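Large ribosomal subunit protein uL10 (Thermotoga maritima, PDB 1ZAV) forms part of the ribosomal stalk, binding rRNA and L7/L12 dimers, and probably plays a central part in the interaction of the ribosome with GTP-bound translation factors. Local coordinates at residues A[91-96]-A[117-122]; A[38-43]-A[101-106]; A[17-22]-A[64-69]; A[31-36]-A[107-112]. One frame throughout, in Å; residues are numbered along the deposited sequence.

How the contacts relate
All four contacts lie in the alpha/beta part of the chain, around the antiparallel sheet that includes strands 24-28 and 114-119. Along the chain, contact 3 closes before contact 1 opens, while contact 2 is nested inside the loop closed by contact 4. Helix 94-106 serves contact 1 at its start and contact 2 in its last turns; the two centres are about 17 Å apart. Helix 35-49 is shared by contacts 2 and 4, whose centres lie about 8 Å apart and which touch through Tyr104 and Phe33. Contact 3, which joins helices 5-19 and 60-69, sits about 25 Å from contact 2, centre to centre. Contacts 1 to 3 join elements packed against the sheet, while contact 4 links loops next to helices 35-49 and 94-106.

Contact 1 (A[91-96]-A[117-122]); sequences GDPVEA and GFLEGK
A type I' beta turn from Leu119 to Lys122, the hairpin between strands 114-119 and 122-125, meets the turn leading into helix 94-106 through Pro93. CG of Pro93 lies 4.1 Å from CD2 of Leu119 and 3.8 Å from OE1 of Glu120, and the proline crosses both side chains at about a right angle. The Glu120 chain reaches this far because it is extended beyond CG, with CG itself beside the backbone N (chi1 -60°).

Between the hairpin and this turn, the acidic groups are joined by water 1, which donates to Glu120 OE1 at 2.6 Å and to Asp92 OD2 at 3.2 Å. With Asp92 OD2 and Glu120 OE1 only 4.5 Å apart, this water is likely to ease the repulsion between two like charges. Each carboxylate also has a partner in the chain of another protein: Asp92 OD2 takes a backbone hydrogen bond and Glu120 OE2 pairs with a polar side chain, so the contact borders the interface with that protein. The other oxygen of Asp92, OD1, makes a capping bond, accepting from Val94 N at 3.1 Å, with the donor 37° out of the carboxylate plane. Pro93 also rests on Leu24 of strand 24-28.

Contact 2 (A[38-43]-A[101-106]); sequences LTELRS and YNFYKD
With CG anti to the backbone N in both residues, Phe103 (chi1 -180°) and Leu41 bring their side chains together between two helices. This is helix-on-helix packing, of helix 35-49 against the last turns of helix 94-106, and the closest CA pair is Leu41 with Phe103 at 6.8 Å. The main evidence for the fit is a CH-pi contact: CB of Leu41 stands 3.9 Å from the centroid of the Phe103 ring, 6° off the ring normal and therefore almost over its centre. CD1 of Leu41 reaches back toward the root of the ring, 4.0 Å from CG of Phe103.

Glu40 comes in differently. Its CG lies near the ring plane, at the edge, 3.9 Å from CE1 of Phe103, while the bend at its second torsion carries the carboxylate away from the second helix; the carboxylate and ring planes stand 86° apart. The same ring atom CE1 lies 3.8 Å from the backbone N of Leu41, which shows how closely the ring approaches the main chain of helix 35-49. Replacing Phe103 by a residue as small as alanine removes the ring and is likely to open a gap beside Leu41, leaving its CB and CD1 without their apolar partner across the helices. Beyond the two segments, Leu41 also packs on Phe55 of strand 53-58, while Phe103 touches Asp37 and Arg44 of helix 35-49. Within that helix, Thr39 O accepts from Ser43 N and Ser43 OG from opposite faces of its carbonyl plane, the hydroxyl bond measuring 2.8 Å from Ser43 OG to Thr39 O.

Contact 3 (A[17-22]-A[64-69]); sequences EIFKKT and NLALKN
The Phe19 ring is met obliquely, along its CD2-CE2 flank, by CB of Ala66 and CD2 of Leu67. CB of Ala66 is 3.8 Å from CE2 of Phe19, and CD2 of Leu67 is likewise 3.8 Å from CD2 of Phe19. CG of Leu67 sits 4.0 Å from each of those two ring atoms, so the leucine lies along the flank and does not touch it at a single point. The CB bond of Phe19 heads toward helix 60-69 and its CG stands beside the backbone N (chi1 -67°), which together bring the CD2-CE2 side of the ring to Ala66 and Leu67.

The contact ties helix 5-19, near Phe19, to helix 60-69, with the CA atoms of Phe19 and Leu67 7.0 Å apart. Phe19 also touches Tyr87 of strand 83-88 and Ile25 of strand 24-28, while Leu67 reaches Phe27 of strand 24-28; the helix pair is thereby seated on the sheet. A serine in place of Phe19 would remove the ring and is likely to leave the Ala66 and Leu67 methyl groups without their aromatic partner, opening a gap between the two helices.

Hydrogen bonds to residues outside the segments accompany the apolar contact. Phe19 O pairs with Tyr72 OH, and Ala66 O with Ser16 OG of helix 5-19, a polar link between the same two helices. Within helix 60-69, ND2 of Asn69 bonds to Leu65 O at 2.9 Å, from the carbonyl face opposite that used by Asn69 N.

Contact 4 (A[31-36]-A[107-112]); sequences LGFTVA and KKADLS
Phe33 reaches with one corner of its ring to Ala109 and Lys107, and this corner is the tight part of the contact. CZ of Phe33 lies 3.8 Å from CB of Ala109, which points toward the Phe33 segment and meets the ring obliquely. CE1 of Phe33 is 3.9 Å from CB of Lys107, which sits at the ring edge, near its plane. With CG beside the backbone N (chi1 -76°), the ring of Phe33 extends to the second segment although its CA is 9.0 Å from that of Lys107. The ring is also stacked on Phe30, meets Tyr104 with planes at about 50°, and touches Phe103.

The looser side belongs to the end of Lys107. Its chain bends at its second torsion and leads away from the segment of Phe33, so that only the aliphatic CB and CG approach the ring; it also packs on Asp37 and Arg44. Lys108, exposed and with positive phi, forms the Schellman motif that ends helix 94-106 and turns the chain so that Ala109 faces the Phe33 segment. Farther on, Asp110 makes an Asx turn, its OD2 accepting from Ser112 N at 3.0 Å with an N-H...O angle of 169°.

The contact thus joins the loop before helix 35-49 to the loop after helix 94-106. No hydrogen bond crosses between these segments and only about 100 Å² is buried, which implies that their direct attachment rests on apolar contact of the Phe33 ring with a methyl group and the aliphatic base of a lysine.

Contact 1 (A[91-96]-A[117-122])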
loop_
_atom_site.group_PDB
_atom_site.type_symbol
_atom_site.label_atom_id
_atom_site.label_comp_id
_atom_site.label_asym_id
_atom_site.label_seq_id
_atom_site.Cartn_x
_atom_site.Cartn_y
_atom_site.Cartn_z
ATOM N N GLY A 91 -8.533 -13.552 20.200
ATOM C CA GLY A 91 -7.976 -13.854 18.891
ATOM C C GLY A 91 -8.172 -12.677 17.946
ATOM O O GLY A 91 -9.015 -11.814 18.196
ATOM N N ASP A 92 -7.393 -12.622 16.868
ATOM C CA ASP A 92 -7.542 -11.525 15.908
ATOM C C ASP A 92 -8.923 -11.682 15.270
ATOM O O ASP A 92 -9.264 -12.750 14.775
ATOM C CB ASP A 92 -6.434 -11.565 14.851
ATOM C CG ASP A 92 -6.472 -10.352 13.938
ATOM O OD1 ASP A 92 -7.261 -10.373 12.976
ATOM O OD2 ASP A 92 -5.735 -9.373 14.205
ATOM N N PRO A 93 -9.732 -10.609 15.274
ATOM C CA PRO A 93 -11.093 -10.595 14.725
ATOM C C PRO A 93 -11.327 -10.707 13.217
ATOM O O PRO A 93 -12.405 -11.130 12.783
ATOM C CB PRO A 93 -11.666 -9.299 15.300
ATOM C CG PRO A 93 -10.482 -8.386 15.284
ATOM C CD PRO A 93 -9.371 -9.282 15.814
ATOM N N VAL A 94 -10.335 -10.339 12.417
ATOM C CA VAL A 94 -10.505 -10.368 10.967
ATOM C C VAL A 94 -10.992 -11.688 10.385
ATOM O O VAL A 94 -11.873 -11.695 9.525
ATOM C CB VAL A 94 -9.205 -9.932 10.258
ATOM C CG1 VAL A 94 -9.331 -10.127 8.744
ATOM C CG2 VAL A 94 -8.935 -8.456 10.569
ATOM N N GLU A 95 -10.447 -12.804 10.860
ATOM C CA GLU A 95 -10.847 -14.107 10.345
ATOM C C GLU A 95 -12.341 -14.435 10.535
ATOM O O GLU A 95 -12.920 -15.181 9.751
ATOM C CB GLU A 95 -9.995 -15.205 10.988
ATOM C CG GLU A 95 -10.408 -16.616 10.592
ATOM C CD GLU A 95 -10.147 -16.915 9.125
ATOM O OE1 GLU A 95 -10.645 -17.951 8.631
ATOM O OE2 GLU A 95 -9.439 -16.119 8.471
ATOM N N ALA A 96 -12.964 -13.894 11.579
ATOM C CA ALA A 96 -14.381 -14.163 11.815
ATOM C C ALA A 96 -15.232 -13.463 10.759
ATOM O O ALA A 96 -16.263 -13.983 10.331
ATOM C CB ALA A 96 -14.795 -13.699 13.219
ATOM N N GLY A 117 -20.805 -2.986 11.612
ATOM C CA GLY A 117 -20.523 -3.162 13.027
ATOM C C GLY A 117 -19.342 -2.344 13.510
ATOM O O GLY A 117 -19.096 -1.246 13.018
ATOM N N PHE A 118 -18.610 -2.881 14.480
ATOM C CA PHE A 118 -17.450 -2.198 15.026
ATOM C C PHE A 118 -16.253 -3.119 15.048
ATOM O O PHE A 118 -16.334 -4.263 15.509
ATOM C CB PHE A 118 -17.729 -1.702 16.451
ATOM C CG PHE A 118 -18.867 -0.734 16.543
ATOM C CD1 PHE A 118 -20.176 -1.186 16.669
ATOM C CD2 PHE A 118 -18.629 0.641 16.486
ATOM C CE1 PHE A 118 -21.240 -0.282 16.737
ATOM C CE2 PHE A 118 -19.678 1.546 16.551
ATOM C CZ PHE A 118 -20.991 1.086 16.676
ATOM N N LEU A 119 -15.132 -2.615 14.563
ATOM C CA LEU A 119 -13.913 -3.403 14.529
ATOM C C LEU A 119 -12.840 -2.657 15.310
ATOM O O LEU A 119 -12.449 -1.549 14.944
ATOM C CB LEU A 119 -13.475 -3.630 13.078
ATOM C CG LEU A 119 -12.617 -4.867 12.783
ATOM C CD1 LEU A 119 -12.439 -5.000 11.272
ATOM C CD2 LEU A 119 -11.263 -4.756 13.470
ATOM N N GLU A 120 -12.381 -3.271 16.397
ATOM C CA GLU A 120 -11.362 -2.677 17.244
ATOM C C GLU A 120 -11.725 -1.237 17.604
ATOM O O GLU A 120 -10.895 -0.329 17.539
ATOM C CB GLU A 120 -9.998 -2.776 16.546
ATOM C CG GLU A 120 -9.625 -4.242 16.282
ATOM C CD GLU A 120 -8.217 -4.464 15.742
ATOM O OE1 GLU A 120 -7.845 -5.647 15.573
ATOM O OE2 GLU A 120 -7.486 -3.481 15.489
ATOM N N GLY A 121 -12.987 -1.050 17.982
ATOM C CA GLY A 121 -13.470 0.261 18.373
ATOM C C GLY A 121 -13.780 1.218 17.236
ATOM O O GLY A 121 -14.008 2.409 17.477
ATOM N N LYS A 122 -13.788 0.716 16.004
ATOM C CA LYS A 122 -14.073 1.558 14.844
ATOM C C LYS A 122 -15.325 1.068 14.133
ATOM O O LYS A 122 -15.464 -0.117 13.857
ATOM C CB LYS A 122 -12.899 1.532 13.861
ATOM C CG LYS A 122 -11.584 2.047 14.424
ATOM C CD LYS A 122 -10.410 1.731 13.492
ATOM C CE LYS A 122 -10.598 2.345 12.108
ATOM N NZ LYS A 122 -9.439 2.075 11.206
HETATM O O HOH W 1 -7.673 -6.987 13.405
#

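Contact 2 (A[38-43]-A[101-106])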
loop_
_atom_site.group_PDB
_atom_site.type_symbol
_atom_site.label_atom_id
_atom_site.label_comp_id
_atom_site.label_asym_id
_atom_site.label_seq_id
_atom_site.Cartn_x
_atom_site.Cartn_y
_atom_site.Cartn_z
ATOM N N LEU A 38 -27.051 -22.496 11.300
ATOM C CA LEU A 38 -26.508 -21.879 12.507
ATOM C C LEU A 38 -25.404 -22.794 13.039
ATOM O O LEU A 38 -24.297 -22.343 13.335
ATOM C CB LEU A 38 -27.614 -21.731 13.551
ATOM C CG LEU A 38 -27.247 -21.147 14.918
ATOM C CD1 LEU A 38 -26.654 -19.735 14.757
ATOM C CD2 LEU A 38 -28.503 -21.116 15.775
ATOM N N THR A 39 -25.706 -24.088 13.130
ATOM C CA THR A 39 -24.736 -25.057 13.635
ATOM C C THR A 39 -23.459 -25.050 12.793
ATOM O O THR A 39 -22.355 -25.036 13.335
ATOM C CB THR A 39 -25.341 -26.488 13.676
ATOM O OG1 THR A 39 -26.419 -26.522 14.618
ATOM C CG2 THR A 39 -24.292 -27.505 14.107
ATOM N N GLU A 40 -23.607 -25.031 11.471
ATOM C CA GLU A 40 -22.445 -25.016 10.584
ATOM C C GLU A 40 -21.605 -23.741 10.718
ATOM O O GLU A 40 -20.376 -23.804 10.769
ATOM C CB GLU A 40 -22.888 -25.198 9.127
ATOM C CG GLU A 40 -21.744 -25.150 8.121
ATOM C CD GLU A 40 -20.719 -26.251 8.341
ATOM O OE1 GLU A 40 -20.131 -26.320 9.443
ATOM O OE2 GLU A 40 -20.496 -27.052 7.408
ATOM N N LEU A 41 -22.254 -22.583 10.774
ATOM C CA LEU A 41 -21.517 -21.334 10.926
ATOM C C LEU A 41 -20.759 -21.344 12.254
ATOM O O LEU A 41 -19.592 -20.960 12.316
ATOM C CB LEU A 41 -22.465 -20.129 10.878
ATOM C CG LEU A 41 -21.905 -18.726 11.164
ATOM C CD1 LEU A 41 -20.733 -18.362 10.236
ATOM C CD2 LEU A 41 -23.033 -17.725 10.989
ATOM N N ARG A 42 -21.426 -21.785 13.316
ATOM C CA ARG A 42 -20.786 -21.828 14.628
ATOM C C ARG A 42 -19.606 -22.779 14.641
ATOM O O ARG A 42 -18.611 -22.533 15.316
ATOM C CB ARG A 42 -21.793 -22.230 15.705
ATOM C CG ARG A 42 -22.701 -21.087 16.111
ATOM C CD ARG A 42 -23.748 -21.531 17.104
ATOM N NE ARG A 42 -24.524 -20.390 17.585
ATOM C CZ ARG A 42 -25.660 -20.488 18.265
ATOM N NH1 ARG A 42 -26.172 -21.682 18.556
ATOM N NH2 ARG A 42 -26.282 -19.382 18.663
ATOM N N SER A 43 -19.723 -23.869 13.887
ATOM C CA SER A 43 -18.650 -24.849 13.808
ATOM C C SER A 43 -17.451 -24.246 13.079
ATOM O O SER A 43 -16.310 -24.426 13.504
ATOM C CB SER A 43 -19.132 -26.102 13.074
ATOM O OG SER A 43 -20.213 -26.712 13.771
ATOM N N TYR A 101 -18.670 -14.006 6.031
ATOM C CA TYR A 101 -18.827 -13.458 4.684
ATOM C C TYR A 101 -18.930 -14.632 3.696
ATOM O O TYR A 101 -19.837 -14.685 2.867
ATOM C CB TYR A 101 -17.618 -12.593 4.314
ATOM C CG TYR A 101 -17.705 -11.966 2.933
ATOM C CD1 TYR A 101 -18.503 -10.845 2.704
ATOM C CD2 TYR A 101 -16.994 -12.502 1.855
ATOM C CE1 TYR A 101 -18.591 -10.267 1.430
ATOM C CE2 TYR A 101 -17.076 -11.936 0.579
ATOM C CZ TYR A 101 -17.876 -10.819 0.376
ATOM O OH TYR A 101 -17.957 -10.255 -0.879
ATOM N N ASN A 102 -18.005 -15.578 3.805
ATOM C CA ASN A 102 -17.999 -16.744 2.921
ATOM C C ASN A 102 -19.145 -17.715 3.210
ATOM O O ASN A 102 -19.516 -18.520 2.353
ATOM C CB ASN A 102 -16.651 -17.466 3.026
ATOM C CG ASN A 102 -15.507 -16.661 2.424
ATOM O OD1 ASN A 102 -14.341 -16.860 2.771
ATOM N ND2 ASN A 102 -15.838 -15.747 1.512
ATOM N N PHE A 103 -19.713 -17.646 4.413
ATOM C CA PHE A 103 -20.820 -18.525 4.761
ATOM C C PHE A 103 -22.069 -18.041 4.035
ATOM O O PHE A 103 -22.797 -18.840 3.435
ATOM C CB PHE A 103 -21.074 -18.519 6.275
ATOM C CG PHE A 103 -22.207 -19.413 6.702
ATOM C CD1 PHE A 103 -22.016 -20.784 6.840
ATOM C CD2 PHE A 103 -23.465 -18.883 6.960
ATOM C CE1 PHE A 103 -23.063 -21.614 7.224
ATOM C CE2 PHE A 103 -24.520 -19.698 7.341
ATOM C CZ PHE A 103 -24.321 -21.071 7.478
ATOM N N TYR A 104 -22.320 -16.735 4.101
ATOM C CA TYR A 104 -23.478 -16.151 3.437
ATOM C C TYR A 104 -23.360 -16.395 1.935
ATOM O O TYR A 104 -24.359 -16.619 1.256
ATOM C CB TYR A 104 -23.567 -14.646 3.717
ATOM C CG TYR A 104 -24.391 -14.306 4.942
ATOM C CD1 TYR A 104 -24.081 -14.849 6.190
ATOM C CD2 TYR A 104 -25.510 -13.476 4.844
ATOM C CE1 TYR A 104 -24.873 -14.580 7.319
ATOM C CE2 TYR A 104 -26.304 -13.197 5.960
ATOM C CZ TYR A 104 -25.980 -13.755 7.192
ATOM O OH TYR A 104 -26.773 -13.501 8.287
ATOM N N LYS A 105 -22.133 -16.354 1.429
ATOM C CA LYS A 105 -21.890 -16.588 0.009
ATOM C C LYS A 105 -22.200 -18.031 -0.368
ATOM O O LYS A 105 -22.881 -18.286 -1.362
ATOM C CB LYS A 105 -20.439 -16.257 -0.350
ATOM C CG LYS A 105 -20.226 -14.807 -0.753
ATOM C CD LYS A 105 -18.759 -14.513 -1.041
ATOM C CE LYS A 105 -18.199 -15.414 -2.131
ATOM N NZ LYS A 105 -16.752 -15.146 -2.365
ATOM N N ASP A 106 -21.701 -18.971 0.430
ATOM C CA ASP A 106 -21.942 -20.391 0.186
ATOM C C ASP A 106 -23.443 -20.682 0.197
ATOM O O ASP A 106 -23.925 -21.558 -0.520
ATOM C CB ASP A 106 -21.265 -21.241 1.267
ATOM C CG ASP A 106 -19.762 -21.088 1.276
ATOM O OD1 ASP A 106 -19.113 -21.667 2.173
ATOM O OD2 ASP A 106 -19.225 -20.393 0.389
#

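Contact 3 (A[17-22]-A[64-69])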
loop_
_atom_site.group_PDB
_atom_site.type_symbol
_atom_site.label_atom_id
_atom_site.label_comp_id
_atom_site.label_asym_id
_atom_site.label_seq_id
_atom_site.Cartn_x
_atom_site.Cartn_y
_atom_site.Cartn_z
ATOM N N GLU A 17 -21.000 -5.910 29.547
ATOM C CA GLU A 17 -19.640 -6.210 29.947
ATOM C C GLU A 17 -18.918 -6.951 28.825
ATOM O O GLU A 17 -17.732 -6.743 28.616
ATOM C CB GLU A 17 -19.640 -7.036 31.238
ATOM C CG GLU A 17 -20.196 -6.260 32.435
ATOM C CD GLU A 17 -20.312 -7.095 33.696
ATOM O OE1 GLU A 17 -20.996 -8.142 33.662
ATOM O OE2 GLU A 17 -19.724 -6.698 34.727
ATOM N N ILE A 18 -19.623 -7.816 28.108
ATOM C CA ILE A 18 -18.980 -8.535 27.014
ATOM C C ILE A 18 -18.560 -7.532 25.944
ATOM O O ILE A 18 -17.405 -7.517 25.525
ATOM C CB ILE A 18 -19.918 -9.577 26.379
ATOM C CG1 ILE A 18 -20.084 -10.774 27.316
ATOM C CG2 ILE A 18 -19.342 -10.052 25.043
ATOM C CD1 ILE A 18 -21.119 -11.768 26.844
ATOM N N PHE A 19 -19.493 -6.682 25.521
ATOM C CA PHE A 19 -19.198 -5.681 24.495
ATOM C C PHE A 19 -18.089 -4.717 24.903
ATOM O O PHE A 19 -17.508 -4.038 24.054
ATOM C CB PHE A 19 -20.456 -4.881 24.117
ATOM C CG PHE A 19 -21.521 -5.693 23.425
ATOM C CD1 PHE A 19 -21.216 -6.913 22.821
ATOM C CD2 PHE A 19 -22.827 -5.226 23.354
ATOM C CE1 PHE A 19 -22.199 -7.653 22.170
ATOM C CE2 PHE A 19 -23.820 -5.956 22.703
ATOM C CZ PHE A 19 -23.504 -7.175 22.107
ATOM N N LYS A 20 -17.794 -4.644 26.197
ATOM C CA LYS A 20 -16.733 -3.764 26.662
ATOM C C LYS A 20 -15.357 -4.374 26.414
ATOM O O LYS A 20 -14.345 -3.682 26.502
ATOM C CB LYS A 20 -16.880 -3.465 28.159
ATOM C CG LYS A 20 -17.964 -2.459 28.510
ATOM C CD LYS A 20 -17.854 -2.036 29.971
ATOM C CE LYS A 20 -16.518 -1.353 30.252
ATOM N NZ LYS A 20 -16.305 -1.108 31.707
ATOM N N LYS A 21 -15.308 -5.665 26.104
ATOM C CA LYS A 21 -14.017 -6.301 25.875
ATOM C C LYS A 21 -13.832 -6.929 24.492
ATOM O O LYS A 21 -12.772 -7.470 24.197
ATOM C CB LYS A 21 -13.755 -7.369 26.939
ATOM C CG LYS A 21 -14.467 -8.693 26.707
ATOM C CD LYS A 21 -13.728 -9.820 27.436
ATOM C CE LYS A 21 -14.258 -11.195 27.051
ATOM N NZ LYS A 21 -13.368 -12.291 27.535
ATOM N N THR A 22 -14.858 -6.854 23.655
ATOM C CA THR A 22 -14.807 -7.428 22.310
ATOM C C THR A 22 -13.935 -6.633 21.351
ATOM O O THR A 22 -13.757 -5.425 21.520
ATOM C CB THR A 22 -16.205 -7.500 21.708
ATOM O OG1 THR A 22 -16.851 -6.227 21.865
ATOM C CG2 THR A 22 -17.019 -8.586 22.396
ATOM N N ASN A 64 -29.527 -2.887 22.096
ATOM C CA ASN A 64 -29.491 -1.449 22.269
ATOM C C ASN A 64 -28.997 -1.052 23.668
ATOM O O ASN A 64 -28.027 -0.318 23.794
ATOM C CB ASN A 64 -30.876 -0.855 22.006
ATOM C CG ASN A 64 -30.806 0.574 21.492
ATOM O OD1 ASN A 64 -30.215 1.445 22.128
ATOM N ND2 ASN A 64 -31.409 0.818 20.332
ATOM N N LEU A 65 -29.651 -1.549 24.714
ATOM C CA LEU A 65 -29.234 -1.209 26.076
ATOM C C LEU A 65 -27.802 -1.652 26.386
ATOM O O LEU A 65 -27.061 -0.944 27.071
ATOM C CB LEU A 65 -30.193 -1.814 27.109
ATOM C CG LEU A 65 -31.636 -1.291 27.160
ATOM C CD1 LEU A 65 -32.353 -1.903 28.359
ATOM C CD2 LEU A 65 -31.643 0.223 27.279
ATOM N N ALA A 66 -27.407 -2.823 25.890
ATOM C CA ALA A 66 -26.050 -3.307 26.132
ATOM C C ALA A 66 -25.009 -2.406 25.467
ATOM O O ALA A 66 -23.981 -2.100 26.057
ATOM C CB ALA A 66 -25.905 -4.735 25.627
ATOM N N LEU A 67 -25.279 -1.986 24.235
ATOM C CA LEU A 67 -24.358 -1.116 23.508
ATOM C C LEU A 67 -24.356 0.271 24.137
ATOM O O LEU A 67 -23.307 0.894 24.292
ATOM C CB LEU A 67 -24.780 -1.013 22.042
ATOM C CG LEU A 67 -24.534 -2.275 21.212
ATOM C CD1 LEU A 67 -25.389 -2.253 19.956
ATOM C CD2 LEU A 67 -23.055 -2.367 20.889
ATOM N N LYS A 68 -25.541 0.745 24.489
ATOM C CA LYS A 68 -25.683 2.056 25.113
ATOM C C LYS A 68 -24.812 2.121 26.367
ATOM O O LYS A 68 -24.001 3.032 26.533
ATOM C CB LYS A 68 -27.151 2.298 25.480
ATOM C CG LYS A 68 -27.472 3.720 25.937
ATOM C CD LYS A 68 -28.970 3.871 26.176
ATOM C CE LYS A 68 -29.387 5.332 26.287
ATOM N NZ LYS A 68 -28.623 6.064 27.325
ATOM N N ASN A 69 -24.967 1.130 27.237
ATOM C CA ASN A 69 -24.206 1.093 28.475
ATOM C C ASN A 69 -22.714 0.821 28.317
ATOM O O ASN A 69 -21.924 1.169 29.200
ATOM C CB ASN A 69 -24.853 0.102 29.440
ATOM C CG ASN A 69 -26.085 0.680 30.104
ATOM O OD1 ASN A 69 -25.985 1.618 30.895
ATOM N ND2 ASN A 69 -27.251 0.142 29.777
#

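Contact 4 (A[31-36]-A[107-112])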
loop_
_atom_site.group_PDB
_atom_site.type_symbol
_atom_site.label_atom_id
_atom_site.label_comp_id
_atom_site.label_asym_id
_atom_site.label_seq_id
_atom_site.Cartn_x
_atom_site.Cartn_y
_atom_site.Cartn_z
ATOM N N LEU A 31 -32.332 -14.113 9.360
ATOM C CA LEU A 31 -33.690 -14.593 9.123
ATOM C C LEU A 31 -33.705 -15.612 7.989
ATOM O O LEU A 31 -32.977 -15.465 7.011
ATOM C CB LEU A 31 -34.608 -13.420 8.762
ATOM C CG LEU A 31 -34.819 -12.349 9.836
ATOM C CD1 LEU A 31 -35.548 -11.157 9.243
ATOM C CD2 LEU A 31 -35.609 -12.939 10.988
ATOM N N GLY A 32 -34.522 -16.650 8.127
ATOM C CA GLY A 32 -34.619 -17.651 7.076
ATOM C C GLY A 32 -33.625 -18.791 7.131
ATOM O O GLY A 32 -33.869 -19.854 6.556
ATOM N N PHE A 33 -32.496 -18.569 7.796
ATOM C CA PHE A 33 -31.475 -19.601 7.938
ATOM C C PHE A 33 -31.997 -20.669 8.897
ATOM O O PHE A 33 -32.787 -20.380 9.801
ATOM C CB PHE A 33 -30.181 -18.997 8.488
ATOM C CG PHE A 33 -29.385 -18.225 7.475
ATOM C CD1 PHE A 33 -28.443 -18.867 6.679
ATOM C CD2 PHE A 33 -29.565 -16.854 7.323
ATOM C CE1 PHE A 33 -27.685 -18.153 5.753
ATOM C CE2 PHE A 33 -28.815 -16.134 6.400
ATOM C CZ PHE A 33 -27.873 -16.784 5.613
ATOM N N THR A 34 -31.548 -21.901 8.699
ATOM C CA THR A 34 -31.971 -23.023 9.526
ATOM C C THR A 34 -31.015 -23.266 10.687
ATOM O O THR A 34 -29.926 -22.687 10.744
ATOM C CB THR A 34 -32.024 -24.304 8.692
ATOM O OG1 THR A 34 -30.718 -24.575 8.173
ATOM C CG2 THR A 34 -32.989 -24.142 7.534
ATOM N N VAL A 35 -31.433 -24.123 11.618
ATOM C CA VAL A 35 -30.595 -24.460 12.762
ATOM C C VAL A 35 -29.343 -25.151 12.230
ATOM O O VAL A 35 -28.251 -24.989 12.774
ATOM C CB VAL A 35 -31.321 -25.419 13.748
ATOM C CG1 VAL A 35 -30.387 -25.785 14.894
ATOM C CG2 VAL A 35 -32.574 -24.757 14.294
ATOM N N ALA A 36 -29.509 -25.927 11.161
ATOM C CA ALA A 36 -28.384 -26.618 10.556
ATOM C C ALA A 36 -27.355 -25.579 10.130
ATOM O O ALA A 36 -26.162 -25.751 10.360
ATOM C CB ALA A 36 -28.847 -27.433 9.348
ATOM N N LYS A 107 -24.181 -19.943 1.021
ATOM C CA LYS A 107 -25.620 -20.131 1.124
ATOM C C LYS A 107 -26.377 -19.286 0.113
ATOM O O LYS A 107 -27.605 -19.330 0.048
ATOM C CB LYS A 107 -26.094 -19.811 2.546
ATOM C CG LYS A 107 -26.183 -21.035 3.444
ATOM C CD LYS A 107 -24.882 -21.822 3.437
ATOM C CE LYS A 107 -25.096 -23.230 3.953
ATOM N NZ LYS A 107 -23.851 -24.044 3.896
ATOM N N LYS A 108 -25.638 -18.515 -0.673
ATOM C CA LYS A 108 -26.244 -17.672 -1.695
ATOM C C LYS A 108 -27.154 -16.594 -1.117
ATOM O O LYS A 108 -28.194 -16.277 -1.694
ATOM C CB LYS A 108 -27.033 -18.544 -2.678
ATOM C CG LYS A 108 -26.176 -19.546 -3.438
ATOM C CD LYS A 108 -25.060 -18.845 -4.215
ATOM C CE LYS A 108 -25.610 -17.824 -5.213
ATOM N NZ LYS A 108 -26.508 -18.441 -6.240
ATOM N N ALA A 109 -26.761 -16.025 0.016
ATOM C CA ALA A 109 -27.560 -14.985 0.654
ATOM C C ALA A 109 -27.102 -13.588 0.258
ATOM O O ALA A 109 -25.940 -13.380 -0.085
ATOM C CB ALA A 109 -27.493 -15.143 2.169
ATOM N N ASP A 110 -28.023 -12.631 0.308
ATOM C CA ASP A 110 -27.703 -11.246 -0.020
ATOM C C ASP A 110 -26.649 -10.768 0.984
ATOM O O ASP A 110 -26.895 -10.739 2.192
ATOM C CB ASP A 110 -28.960 -10.378 0.084
ATOM C CG ASP A 110 -28.694 -8.915 -0.240
ATOM O OD1 ASP A 110 -29.646 -8.113 -0.156
ATOM O OD2 ASP A 110 -27.544 -8.563 -0.579
ATOM N N LEU A 111 -25.478 -10.400 0.479
ATOM C CA LEU A 111 -24.388 -9.958 1.333
ATOM C C LEU A 111 -24.680 -8.663 2.082
ATOM O O LEU A 111 -23.959 -8.307 3.014
ATOM C CB LEU A 111 -23.105 -9.824 0.510
ATOM C CG LEU A 111 -22.594 -11.144 -0.082
ATOM C CD1 LEU A 111 -21.372 -10.877 -0.942
ATOM C CD2 LEU A 111 -22.253 -12.124 1.039
ATOM N N SER A 112 -25.737 -7.958 1.685
ATOM C CA SER A 112 -26.094 -6.720 2.370
ATOM C C SER A 112 -26.754 -7.072 3.707
ATOM O O SER A 112 -26.991 -6.196 4.555
ATOM C CB SER A 112 -27.041 -5.872 1.513
ATOM O OG SER A 112 -28.284 -6.512 1.322
#